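PDB 1F1E: histone FOLD protein from Methanopyrus kandleri, which probably packages DNA as an archaeal histone, its single chain carrying two histone-fold sequences in tandem and pairing with a second copy. Local coordinates for residues 9-21 / 113-125. Residues are numbered along the deposited sequence; the frame is centred on the assembly and turned at random.
Sequences AIERIFRQGIGER and CRATEELGEKAAE
The ring of Phe14 enters a hole on helix 113-125 lined by Thr116, Leu119, Gly120 and Ala123. CG lies anti to the backbone N (chi1 -176°), which swings the ring across the helix until Gly120 CA stands over one face, 3.6 Å from the ring centroid in a CH-pi contact, while CZ meets Ala123 CB at 3.8 Å. Gly120 leaves room for this approach: a CB there would run into Phe14 O, and one at Gly17 into Glu117 O. Beside the ring, Ile13 sets CG2 against Cys113 O and CD1 3.8 Å from Cys113 SG. At the polar margin Gln16 NE2, also bonded to Tyr78 OH, gives a bent hydrogen bond (2.8 Å, 138°) to Glu117 OE2 from above the carboxylate plane, while Glu117 OE1 forms a salt bridge within its own helix to Arg114 NH1 (2.7 Å). With an alanine at Glu117, Gln16 would probably lose its hold on helix 113-125, and Arg114 NH1 would be left to Glu121. Farther along, Arg21 CD rests on Ala124 CB. Segment 9-15 crosses 113-125 at -58°, the short first helix of one histone fold lying across the long central helix of the other: the histone handshake, made here within one chain.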
ATOM      1  N   ALA A   9      15.757   3.738 -19.138  1.00 20.09           N
ATOM      2  CA  ALA A   9      16.123   3.204 -17.797  1.00 17.95           C
ATOM      3  C   ALA A   9      14.927   2.494 -17.160  1.00 16.75           C
ATOM      4  O   ALA A   9      15.122   1.384 -16.643  1.00 17.15           O
ATOM      5  CB  ALA A   9      16.689   4.259 -16.870  1.00 20.67           C
ATOM      6  N   ILE A  10      13.729   3.080 -17.224  1.00 16.39           N
ATOM      7  CA  ILE A  10      12.505   2.389 -16.787  1.00 14.84           C
ATOM      8  C   ILE A  10      12.390   1.014 -17.418  1.00 15.74           C
ATOM      9  O   ILE A  10      12.172   0.011 -16.738  1.00 18.66           O
ATOM     10  CB  ILE A  10      11.260   3.218 -17.056  1.00 15.31           C
ATOM     11  CG1 ILE A  10      11.288   4.549 -16.251  1.00 16.07           C
ATOM     12  CG2 ILE A  10      10.003   2.426 -16.787  1.00 13.73           C
ATOM     13  CD1 ILE A  10      10.153   5.458 -16.689  1.00 17.34           C
ATOM     14  N   GLU A  11      12.558   0.975 -18.746  1.00 17.19           N
ATOM     15  CA  GLU A  11      12.499  -0.308 -19.390  1.00 18.34           C
ATOM     16  C   GLU A  11      13.560  -1.300 -18.955  1.00 18.29           C
ATOM     17  O   GLU A  11      13.160  -2.409 -18.752  1.00 20.62           O
ATOM     18  CB  GLU A  11      12.671  -0.076 -20.920  1.00 19.05           C
ATOM     19  CG  GLU A  11      12.435  -1.377 -21.652  1.00 22.78           C
ATOM     20  CD  GLU A  11      12.592  -1.286 -23.138  1.00 23.55           C
ATOM     21  OE1 GLU A  11      12.710  -0.148 -23.670  1.00 24.46           O
ATOM     22  OE2 GLU A  11      12.614  -2.376 -23.745  1.00 30.20           O
ATOM     23  N   ARG A  12      14.834  -0.857 -18.865  1.00 17.70           N
ATOM     24  CA  ARG A  12      15.848  -1.839 -18.467  1.00 18.79           C
ATOM     25  C   ARG A  12      15.548  -2.426 -17.074  1.00 17.13           C
ATOM     26  O   ARG A  12      15.738  -3.601 -16.811  1.00 19.00           O
ATOM     27  CB  ARG A  12      17.277  -1.296 -18.512  1.00 18.70           C
ATOM     28  CG  ARG A  12      17.768  -1.006 -19.946  1.00 22.01           C
ATOM     29  CD  ARG A  12      19.253  -0.620 -19.867  1.00 23.47           C
ATOM     30  NE  ARG A  12      19.364   0.696 -19.222  1.00 23.99           N
ATOM     31  CZ  ARG A  12      19.308   1.869 -19.827  1.00 24.75           C
ATOM     32  NH1 ARG A  12      19.145   2.001 -21.141  1.00 26.22           N
ATOM     33  NH2 ARG A  12      19.428   2.968 -19.129  1.00 22.71           N
ATOM     34  N   ILE A  13      15.092  -1.512 -16.194  1.00 15.68           N
ATOM     35  CA  ILE A  13      14.912  -1.910 -14.814  1.00 15.16           C
ATOM     36  C   ILE A  13      13.750  -2.888 -14.765  1.00 15.83           C
ATOM     37  O   ILE A  13      13.797  -3.919 -14.123  1.00 16.37           O
ATOM     38  CB  ILE A  13      14.770  -0.712 -13.914  1.00 14.66           C
ATOM     39  CG1 ILE A  13      16.072   0.090 -13.834  1.00 14.85           C
ATOM     40  CG2 ILE A  13      14.304  -1.082 -12.533  1.00 15.09           C
ATOM     41  CD1 ILE A  13      15.853   1.527 -13.352  1.00 15.09           C
ATOM     42  N   PHE A  14      12.644  -2.531 -15.409  1.00 16.50           N
ATOM     43  CA  PHE A  14      11.500  -3.464 -15.431  1.00 16.68           C
ATOM     44  C   PHE A  14      11.909  -4.801 -16.019  1.00 18.48           C
ATOM     45  O   PHE A  14      11.549  -5.872 -15.529  1.00 18.91           O
ATOM     46  CB  PHE A  14      10.406  -2.825 -16.264  1.00 17.21           C
ATOM     47  CG  PHE A  14       9.130  -3.604 -16.312  1.00 14.70           C
ATOM     48  CD1 PHE A  14       8.850  -4.454 -17.340  1.00 15.62           C
ATOM     49  CD2 PHE A  14       8.202  -3.484 -15.279  1.00 13.54           C
ATOM     50  CE1 PHE A  14       7.670  -5.179 -17.408  1.00 15.09           C
ATOM     51  CE2 PHE A  14       7.057  -4.217 -15.322  1.00 13.89           C
ATOM     52  CZ  PHE A  14       6.783  -5.059 -16.376  1.00 15.00           C
ATOM     53  N   ARG A  15      12.694  -4.715 -17.104  1.00 19.95           N
ATOM     54  CA  ARG A  15      13.099  -5.948 -17.785  1.00 22.75           C
ATOM     55  C   ARG A  15      14.011  -6.819 -16.944  1.00 23.24           C
ATOM     56  O   ARG A  15      14.134  -8.039 -17.085  1.00 23.09           O
ATOM     57  CB  ARG A  15      13.762  -5.526 -19.111  1.00 25.21           C
ATOM     58  CG  ARG A  15      13.596  -6.313 -20.334  1.00 29.86           C
ATOM     59  CD  ARG A  15      14.465  -5.743 -21.447  1.00 31.58           C
ATOM     60  NE  ARG A  15      13.666  -5.042 -22.461  1.00 32.27           N
ATOM     61  CZ  ARG A  15      12.955  -5.719 -23.368  1.00 32.01           C
ATOM     62  NH1 ARG A  15      12.252  -5.066 -24.279  1.00 33.73           N
ATOM     63  NH2 ARG A  15      12.934  -7.046 -23.368  1.00 32.89           N
ATOM     64  N   GLN A  16      14.692  -6.278 -15.944  1.00 22.64           N
ATOM     65  CA  GLN A  16      15.463  -7.065 -15.024  1.00 23.45           C
ATOM     66  C   GLN A  16      14.598  -8.094 -14.328  1.00 22.30           C
ATOM     67  O   GLN A  16      15.089  -9.118 -13.889  1.00 27.81           O
ATOM     68  CB  GLN A  16      16.055  -6.223 -13.879  1.00 22.82           C
ATOM     69  CG  GLN A  16      17.145  -5.293 -14.350  1.00 21.58           C
ATOM     70  CD  GLN A  16      17.646  -4.274 -13.357  1.00 19.95           C
ATOM     71  OE1 GLN A  16      18.523  -3.480 -13.653  1.00 22.59           O
ATOM     72  NE2 GLN A  16      17.096  -4.273 -12.151  1.00 20.99           N
ATOM     73  N   GLY A  17      13.297  -7.827 -14.237  1.00 20.60           N
ATOM     74  CA  GLY A  17      12.441  -8.777 -13.572  1.00 20.19           C
ATOM     75  C   GLY A  17      11.759  -9.731 -14.523  1.00 20.09           C
ATOM     76  O   GLY A  17      11.006 -10.582 -14.030  1.00 20.00           O
ATOM     77  N   ILE A  18      11.935  -9.644 -15.843  1.00 21.33           N
ATOM     78  CA  ILE A  18      11.152 -10.558 -16.682  1.00 23.19           C
ATOM     79  C   ILE A  18      11.975 -11.708 -17.214  1.00 27.25           C
ATOM     80  O   ILE A  18      11.542 -12.444 -18.091  1.00 28.95           O
ATOM     81  CB  ILE A  18      10.392  -9.811 -17.826  1.00 22.03           C
ATOM     82  CG1 ILE A  18      11.295  -9.313 -18.930  1.00 22.76           C
ATOM     83  CG2 ILE A  18       9.532  -8.752 -17.151  1.00 23.07           C
ATOM     84  CD1 ILE A  18      10.756  -8.438 -20.024  1.00 25.92           C
ATOM     85  N   GLY A  19      13.172 -11.991 -16.750  1.00 30.34           N
ATOM     86  CA  GLY A  19      14.040 -12.989 -17.311  1.00 33.63           C
ATOM     87  C   GLY A  19      14.219 -12.775 -18.795  1.00 36.20           C
ATOM     88  O   GLY A  19      14.443 -11.682 -19.306  1.00 37.82           O
ATOM     89  N   GLU A  20      14.088 -13.907 -19.485  1.00 37.96           N
ATOM     90  CA  GLU A  20      14.356 -13.895 -20.917  1.00 40.05           C
ATOM     91  C   GLU A  20      13.113 -13.583 -21.728  1.00 40.38           C
ATOM     92  O   GLU A  20      13.089 -13.538 -22.956  1.00 46.94           O
ATOM     93  CB  GLU A  20      15.030 -15.243 -21.225  1.00 44.05           C
ATOM     94  N   ARG A  21      11.985 -13.271 -21.106  1.00 38.67           N
ATOM     95  CA  ARG A  21      10.798 -12.917 -21.870  1.00 35.57           C
ATOM     96  C   ARG A  21      10.889 -11.670 -22.735  1.00 34.28           C
ATOM     97  O   ARG A  21      11.657 -10.786 -22.412  1.00 36.21           O
ATOM     98  CB  ARG A  21       9.667 -12.670 -20.829  1.00 34.60           C
ATOM     99  CG  ARG A  21       9.385 -13.972 -20.097  1.00 34.03           C
ATOM    100  CD  ARG A  21       8.388 -13.726 -18.963  1.00 33.96           C
ATOM    101  NE  ARG A  21       8.232 -15.015 -18.262  1.00 35.02           N
ATOM    102  CZ  ARG A  21       9.105 -15.437 -17.347  1.00 36.30           C
ATOM    103  NH1 ARG A  21      10.188 -14.745 -16.953  1.00 34.81           N
ATOM    104  NH2 ARG A  21       8.846 -16.624 -16.809  1.00 43.39           N
ATOM    105  N   CYS A 113      13.438   1.428  -7.825  1.00 10.07           N
ATOM    106  CA  CYS A 113      13.950   0.519  -8.839  1.00 10.70           C
ATOM    107  C   CYS A 113      13.576  -0.932  -8.521  1.00 10.59           C
ATOM    108  O   CYS A 113      13.135  -1.616  -9.455  1.00 11.14           O
ATOM    109  CB  CYS A 113      15.445   0.707  -8.984  1.00 11.79           C
ATOM    110  SG  CYS A 113      15.919   2.313  -9.638  1.00 13.73           S
ATOM    111  N   ARG A 114      13.748  -1.312  -7.266  1.00 10.40           N
ATOM    112  CA  ARG A 114      13.369  -2.657  -6.896  1.00 10.39           C
ATOM    113  C   ARG A 114      11.874  -2.849  -7.096  1.00  9.88           C
ATOM    114  O   ARG A 114      11.420  -3.894  -7.560  1.00 10.51           O
ATOM    115  CB  ARG A 114      13.735  -2.967  -5.469  1.00 12.11           C
ATOM    116  CG  ARG A 114      13.251  -4.303  -4.955  1.00 11.26           C
ATOM    117  CD  ARG A 114      13.821  -5.506  -5.723  1.00 14.40           C
ATOM    118  NE  ARG A 114      13.098  -6.665  -5.327  1.00 15.59           N
ATOM    119  CZ  ARG A 114      12.746  -7.740  -6.004  1.00 17.88           C
ATOM    120  NH1 ARG A 114      13.094  -7.867  -7.261  1.00 21.04           N
ATOM    121  NH2 ARG A 114      12.040  -8.679  -5.402  1.00 24.18           N
ATOM    122  N   ALA A 115      11.044  -1.835  -6.796  1.00  9.97           N
ATOM    123  CA  ALA A 115       9.615  -1.935  -6.985  1.00  9.11           C
ATOM    124  C   ALA A 115       9.282  -2.127  -8.455  1.00  8.36           C
ATOM    125  O   ALA A 115       8.413  -2.923  -8.818  1.00  9.44           O
ATOM    126  CB  ALA A 115       8.903  -0.742  -6.429  1.00  9.44           C
ATOM    127  N   THR A 116      10.022  -1.472  -9.325  1.00  9.12           N
ATOM    128  CA  THR A 116       9.825  -1.622 -10.764  1.00  9.04           C
ATOM    129  C   THR A 116      10.224  -3.038 -11.247  1.00 10.23           C
ATOM    130  O   THR A 116       9.451  -3.627 -11.984  1.00 11.30           O
ATOM    131  CB  THR A 116      10.624  -0.538 -11.487  1.00  9.29           C
ATOM    132  OG1 THR A 116      10.160   0.739 -11.118  1.00 10.58           O
ATOM    133  CG2 THR A 116      10.426  -0.595 -12.994  1.00 12.48           C
ATOM    134  N   GLU A 117      11.365  -3.519 -10.777  1.00 10.89           N
ATOM    135  CA  GLU A 117      11.797  -4.866 -11.075  1.00 12.30           C
ATOM    136  C   GLU A 117      10.798  -5.887 -10.576  1.00 11.75           C
ATOM    137  O   GLU A 117      10.434  -6.836 -11.248  1.00 13.14           O
ATOM    138  CB  GLU A 117      13.164  -5.064 -10.413  1.00 13.89           C
ATOM    139  CG  GLU A 117      13.781  -6.431 -10.683  1.00 15.89           C
ATOM    140  CD  GLU A 117      15.089  -6.509  -9.907  1.00 17.93           C
ATOM    141  OE1 GLU A 117      15.077  -6.642  -8.676  1.00 18.76           O
ATOM    142  OE2 GLU A 117      16.088  -6.417 -10.627  1.00 21.04           O
ATOM    143  N   GLU A 118      10.297  -5.683  -9.368  1.00 10.62           N
ATOM    144  CA  GLU A 118       9.287  -6.561  -8.796  1.00 11.33           C
ATOM    145  C   GLU A 118       7.982  -6.563  -9.595  1.00  9.98           C
ATOM    146  O   GLU A 118       7.335  -7.599  -9.802  1.00 10.07           O
ATOM    147  CB  GLU A 118       9.011  -6.174  -7.367  1.00 12.80           C
ATOM    148  CG  GLU A 118       8.306  -7.191  -6.547  0.57 13.70           C
ATOM    149  CD  GLU A 118       8.334  -6.614  -5.118  0.57 14.26           C
ATOM    150  OE1 GLU A 118       8.880  -7.227  -4.194  0.57 16.81           O
ATOM    151  OE2 GLU A 118       7.778  -5.504  -5.000  0.57 12.59           O
ATOM    152  N   LEU A 119       7.674  -5.384 -10.094  1.00  9.67           N
ATOM    153  CA  LEU A 119       6.524  -5.339 -11.021  1.00  9.61           C
ATOM    154  C   LEU A 119       6.752  -6.176 -12.260  1.00  9.94           C
ATOM    155  O   LEU A 119       5.820  -6.840 -12.737  1.00 10.99           O
ATOM    156  CB  LEU A 119       6.266  -3.890 -11.371  1.00  9.70           C
ATOM    157  CG  LEU A 119       4.929  -3.556 -12.009  1.00 10.84           C
ATOM    158  CD1 LEU A 119       3.796  -3.723 -10.968  1.00 12.77           C
ATOM    159  CD2 LEU A 119       4.992  -2.209 -12.686  1.00 14.09           C
ATOM    160  N   GLY A 120       7.964  -6.151 -12.785  1.00 11.05           N
ATOM    161  CA  GLY A 120       8.300  -6.956 -13.934  1.00 11.24           C
ATOM    162  C   GLY A 120       8.179  -8.434 -13.584  1.00 12.26           C
ATOM    163  O   GLY A 120       7.683  -9.278 -14.324  1.00 13.91           O
ATOM    164  N   GLU A 121       8.617  -8.820 -12.391  1.00 11.67           N
ATOM    165  CA  GLU A 121       8.456 -10.213 -11.995  1.00 14.04           C
ATOM    166  C   GLU A 121       6.998 -10.626 -11.946  1.00 13.12           C
ATOM    167  O   GLU A 121       6.599 -11.723 -12.358  1.00 14.42           O
ATOM    168  CB  GLU A 121       9.051 -10.447 -10.618  1.00 15.94           C
ATOM    169  CG  GLU A 121      10.532 -10.253 -10.542  1.00 18.31           C
ATOM    170  CD  GLU A 121      11.108 -10.314  -9.143  1.00 20.93           C
ATOM    171  OE1 GLU A 121      12.298  -9.997  -9.009  1.00 24.26           O
ATOM    172  OE2 GLU A 121      10.442 -10.783  -8.169  1.00 29.70           O
ATOM    173  N   LYS A 122       6.148  -9.781 -11.383  1.00 12.48           N
ATOM    174  CA  LYS A 122       4.760 -10.089 -11.277  1.00 11.85           C
ATOM    175  C   LYS A 122       4.103 -10.160 -12.658  1.00 12.13           C
ATOM    176  O   LYS A 122       3.287 -11.047 -12.938  1.00 12.74           O
ATOM    177  CB  LYS A 122       4.059  -9.049 -10.373  1.00 13.28           C
ATOM    178  CG  LYS A 122       2.609  -9.481 -10.019  1.00 16.14           C
ATOM    179  CD  LYS A 122       2.604 -10.703  -9.133  1.00 20.55           C
ATOM    180  CE  LYS A 122       1.258 -11.177  -8.647  1.00 22.18           C
ATOM    181  NZ  LYS A 122       1.592 -12.433  -7.884  1.00 24.21           N
ATOM    182  N   ALA A 123       4.454  -9.189 -13.520  1.00 11.95           N
ATOM    183  CA  ALA A 123       3.919  -9.224 -14.885  1.00 12.12           C
ATOM    184  C   ALA A 123       4.343 -10.515 -15.604  1.00 14.62           C
ATOM    185  O   ALA A 123       3.554 -11.072 -16.360  1.00 16.46           O
ATOM    186  CB  ALA A 123       4.385  -7.964 -15.621  1.00 13.50           C
ATOM    187  N   ALA A 124       5.578 -10.952 -15.384  1.00 15.26           N
ATOM    188  CA  ALA A 124       6.125 -12.164 -15.982  1.00 16.92           C
ATOM    189  C   ALA A 124       5.288 -13.349 -15.522  1.00 17.87           C
ATOM    190  O   ALA A 124       4.918 -14.257 -16.302  1.00 20.77           O
ATOM    191  CB  ALA A 124       7.597 -12.328 -15.710  1.00 20.57           C
ATOM    192  N   GLU A 125       4.917 -13.315 -14.254  1.00 18.45           N
ATOM    193  CA  GLU A 125       4.105 -14.382 -13.707  1.00 20.00           C
ATOM    194  C   GLU A 125       2.752 -14.445 -14.398  1.00 18.91           C
ATOM    195  O   GLU A 125       2.229 -15.524 -14.713  1.00 19.47           O
ATOM    196  CB  GLU A 125       3.992 -14.178 -12.182  1.00 21.27           C
ATOM    197  CG  GLU A 125       2.944 -15.079 -11.552  1.00 22.00           C
ATOM    198  CD  GLU A 125       2.814 -14.868 -10.057  1.00 24.87           C
ATOM    199  OE1 GLU A 125       3.354 -13.945  -9.425  1.00 24.70           O
ATOM    200  OE2 GLU A 125       2.089 -15.728  -9.504  1.00 31.79           O
TER
HETATM  201  O   HOH W   1      14.261 -10.515 -11.199  1.00 39.93           O
HETATM  202  O   HOH W   2      16.484  -9.385 -11.084  1.00 56.92           O